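Local structure of fructose-bisphosphate aldolase (4TR9) at residues 88-93 and 144-149. The protein is a class I fructose-bisphosphate aldolase from the malaria parasite Plasmodium falciparum, an enzyme built on the TIM-barrel fold. Residues are numbered along the deposited sequence; the frame is centred on the assembly and turned at random. Where two conformers were deposited one is given.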
ATOM      1  N   THR A  88     -37.871  10.262  -5.290  1.00 56.33           N
ATOM      2  CA  THR A  88     -38.152  11.667  -5.575  1.00 51.14           C
ATOM      3  C   THR A  88     -37.789  12.046  -7.010  1.00 49.66           C
ATOM      4  O   THR A  88     -38.464  12.866  -7.632  1.00 48.88           O
ATOM      5  CB  THR A  88     -37.392  12.590  -4.600  1.00 47.36           C
ATOM      6  OG1 THR A  88     -37.656  12.185  -3.251  1.00 52.16           O
ATOM      7  CG2 THR A  88     -37.821  14.038  -4.782  1.00 47.70           C
ATOM      8  N   LEU A  89     -36.727  11.438  -7.528  1.00 45.99           N
ATOM      9  CA  LEU A  89     -36.246  11.729  -8.875  1.00 43.11           C
ATOM     10  C   LEU A  89     -37.306  11.445  -9.940  1.00 51.60           C
ATOM     11  O   LEU A  89     -37.416  12.174 -10.926  1.00 53.24           O
ATOM     12  CB  LEU A  89     -34.979  10.924  -9.169  1.00 42.22           C
ATOM     13  CG  LEU A  89     -34.328  11.140 -10.537  1.00 43.04           C
ATOM     14  CD1 LEU A  89     -33.918  12.593 -10.711  1.00 44.81           C
ATOM     15  CD2 LEU A  89     -33.131  10.219 -10.709  1.00 43.16           C
ATOM     16  N   PHE A  90     -38.086  10.389  -9.733  1.00 44.53           N
ATOM     17  CA  PHE A  90     -39.128  10.011 -10.682  1.00 52.07           C
ATOM     18  C   PHE A  90     -40.518  10.300 -10.126  1.00 58.99           C
ATOM     19  O   PHE A  90     -41.462   9.549 -10.378  1.00 63.32           O
ATOM     20  CB  PHE A  90     -39.017   8.527 -11.042  1.00 53.53           C
ATOM     21  CG  PHE A  90     -37.663   8.122 -11.547  1.00 51.00           C
ATOM     22  CD1 PHE A  90     -37.366   8.183 -12.898  1.00 50.60           C
ATOM     23  CD2 PHE A  90     -36.689   7.672 -10.671  1.00 51.31           C
ATOM     24  CE1 PHE A  90     -36.122   7.807 -13.367  1.00 47.96           C
ATOM     25  CE2 PHE A  90     -35.442   7.295 -11.133  1.00 49.32           C
ATOM     26  CZ  PHE A  90     -35.158   7.363 -12.482  1.00 47.47           C
ATOM     27  N   GLN A  91     -40.645  11.388  -9.375  1.00 47.30           N
ATOM     28  CA  GLN A  91     -41.899  11.699  -8.698  1.00 51.58           C
ATOM     29  C   GLN A  91     -42.502  13.018  -9.180  1.00 57.91           C
ATOM     30  O   GLN A  91     -41.787  13.912  -9.630  1.00 56.28           O
ATOM     31  CB  GLN A  91     -41.680  11.742  -7.184  1.00 46.91           C
ATOM     32  CG  GLN A  91     -42.945  11.565  -6.360  1.00 55.72           C
ATOM     33  CD  GLN A  91     -42.663  11.515  -4.872  1.00 57.70           C
ATOM     34  OE1 GLN A  91     -41.684  12.087  -4.394  1.00 54.34           O
ATOM     35  NE2 GLN A  91     -43.521  10.822  -4.132  1.00 72.15           N
ATOM     36  N   LYS A  92     -43.824  13.126  -9.082  1.00 49.45           N
ATOM     37  CA  LYS A  92     -44.526  14.340  -9.481  0.52 50.44           C
ATOM     38  C   LYS A  92     -45.439  14.831  -8.358  1.00 51.46           C
ATOM     39  O   LYS A  92     -45.987  14.034  -7.596  1.00 59.65           O
ATOM     40  CB  LYS A  92     -45.321  14.095 -10.771  0.52 59.64           C
ATOM     41  CG  LYS A  92     -46.809  14.400 -10.684  0.52 67.55           C
ATOM     42  CD  LYS A  92     -47.626  13.156 -10.375  0.52 77.06           C
ATOM     43  CE  LYS A  92     -47.599  12.176 -11.535  0.52 80.08           C
ATOM     44  NZ  LYS A  92     -48.173  12.769 -12.773  0.52 87.23           N
ATOM     45  N   ASN A  93     -45.591  16.150  -8.255  1.00 46.20           N
ATOM     46  CA  ASN A  93     -46.410  16.750  -7.202  1.00 56.97           C
ATOM     47  C   ASN A  93     -47.910  16.716  -7.499  1.00 68.83           C
ATOM     48  O   ASN A  93     -48.377  15.911  -8.304  1.00 74.81           O
ATOM     49  CB  ASN A  93     -45.969  18.196  -6.952  1.00 53.88           C
ATOM     50  CG  ASN A  93     -45.971  19.042  -8.217  1.00 58.13           C
ATOM     51  OD1 ASN A  93     -46.603  18.695  -9.215  1.00 59.75           O
ATOM     52  ND2 ASN A  93     -45.261  20.162  -8.175  1.00 50.46           N
ATOM     53  N   TYR A 144     -29.069   9.891 -15.150  1.00 42.12           N
ATOM     54  CA  TYR A 144     -28.677  10.985 -16.036  1.00 44.32           C
ATOM     55  C   TYR A 144     -29.818  11.374 -16.965  1.00 47.87           C
ATOM     56  O   TYR A 144     -30.104  12.557 -17.152  1.00 51.79           O
ATOM     57  CB  TYR A 144     -27.444  10.600 -16.857  1.00 40.10           C
ATOM     58  CG  TYR A 144     -26.903  11.726 -17.712  1.00 41.27           C
ATOM     59  CD1 TYR A 144     -25.974  12.623 -17.202  1.00 35.32           C
ATOM     60  CD2 TYR A 144     -27.320  11.891 -19.027  1.00 46.79           C
ATOM     61  CE1 TYR A 144     -25.477  13.654 -17.978  1.00 36.49           C
ATOM     62  CE2 TYR A 144     -26.830  12.919 -19.809  1.00 44.30           C
ATOM     63  CZ  TYR A 144     -25.908  13.797 -19.280  1.00 45.19           C
ATOM     64  OH  TYR A 144     -25.414  14.822 -20.052  1.00 48.11           O
ATOM     65  N   LYS A 145     -30.468  10.371 -17.545  1.00 30.79           N
ATOM     66  CA  LYS A 145     -31.567  10.607 -18.471  1.00 39.72           C
ATOM     67  C   LYS A 145     -32.783  11.142 -17.723  1.00 42.04           C
ATOM     68  O   LYS A 145     -33.663  11.768 -18.313  1.00 54.60           O
ATOM     69  CB  LYS A 145     -31.921   9.321 -19.223  1.00 51.24           C
ATOM     70  CG  LYS A 145     -32.560   9.555 -20.583  1.00 67.28           C
ATOM     71  CD  LYS A 145     -32.806   8.244 -21.314  1.00 82.01           C
ATOM     72  CE  LYS A 145     -33.939   7.457 -20.677  1.00 96.27           C
ATOM     73  NZ  LYS A 145     -35.239   8.178 -20.778  1.00100.39           N
ATOM     74  N   ALA A 146     -32.822  10.893 -16.418  1.00 35.20           N
ATOM     75  CA  ALA A 146     -33.903  11.380 -15.571  1.00 37.98           C
ATOM     76  C   ALA A 146     -33.700  12.849 -15.215  1.00 43.45           C
ATOM     77  O   ALA A 146     -34.651  13.548 -14.867  1.00 52.75           O
ATOM     78  CB  ALA A 146     -34.009  10.539 -14.310  1.00 33.85           C
ATOM     79  N   GLY A 147     -32.456  13.310 -15.296  1.00 52.04           N
ATOM     80  CA  GLY A 147     -32.150  14.705 -15.034  1.00 47.65           C
ATOM     81  C   GLY A 147     -31.008  14.924 -14.061  1.00 40.65           C
ATOM     82  O   GLY A 147     -30.553  16.052 -13.877  1.00 43.04           O
ATOM     83  N   ALA A 148     -30.541  13.848 -13.434  1.00 46.93           N
ATOM     84  CA  ALA A 148     -29.453  13.947 -12.465  1.00 40.68           C
ATOM     85  C   ALA A 148     -28.132  14.276 -13.153  1.00 35.07           C
ATOM     86  O   ALA A 148     -27.847  13.776 -14.242  1.00 34.97           O
ATOM     87  CB  ALA A 148     -29.331  12.657 -11.670  1.00 36.05           C
ATOM     88  N   ARG A 149     -27.329  15.119 -12.512  1.00 36.61           N
ATOM     89  CA  ARG A 149     -26.045  15.523 -13.072  1.00 34.35           C
ATOM     90  C   ARG A 149     -24.902  15.302 -12.087  1.00 31.90           C
ATOM     91  O   ARG A 149     -23.731  15.470 -12.435  1.00 33.26           O
ATOM     92  CB  ARG A 149     -26.090  16.988 -13.509  1.00 37.05           C
ATOM     93  CG  ARG A 149     -26.934  17.231 -14.752  1.00 36.52           C
ATOM     94  CD  ARG A 149     -26.373  16.468 -15.941  1.00 43.83           C
ATOM     95  NE  ARG A 149     -27.196  16.622 -17.138  1.00 50.41           N
ATOM     96  CZ  ARG A 149     -28.167  15.786 -17.491  1.00 55.83           C
ATOM     97  NH1 ARG A 149     -28.861  16.005 -18.599  1.00 62.64           N
ATOM     98  NH2 ARG A 149     -28.445  14.731 -16.738  1.00 48.33           N
TER
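Leu89 and Ala146 bring the two segments nearest, their CA atoms 7.1 Å apart, where the short, weakly bonded helix 86-89 comes beside the C-terminal end of helix 136-146. Beyond them both backbones leave the helix: Gln91 N still bonds to Thr88 O, and Gly147, at positive phi (130°), ends the longer helix in a Schellman motif.

The methyl of Ala146 is the point where both side chains of the other segment meet. Leu89, with CG anti to its own backbone N (chi1 -179°), extends toward it and lays CD2 3.7 Å from Ala146 CB. Phe90 reaches the same methyl, CE1 standing 3.6 Å from Ala146 CB in an oblique approach to the ring. One face of that ring also leans on Leu89 CG, so the two side chains form a single apolar surface against the alanine. Val100 and Tyr143 extend the packing around Leu89.

Within 144-149 the turn also bonds to itself. Arg149 NH2 donates to Tyr144 O (2.8 Å) and to Ala148 O (2.7 Å), both acceptors close to the guanidinium plane, while NH2 also sits over the centre of the Tyr144 ring. Tyr144 O, which takes Gly147 N as well, is thus gripped twice.

Across the segments the chemistry is purely apolar, with the Leu89 side chain about 14 Å from the bound 38D: van der Waals contact joins two helix ends on the barrel's outer layer, and the polar bonds lie within 144-149, at the turn that leads into strand 150-157.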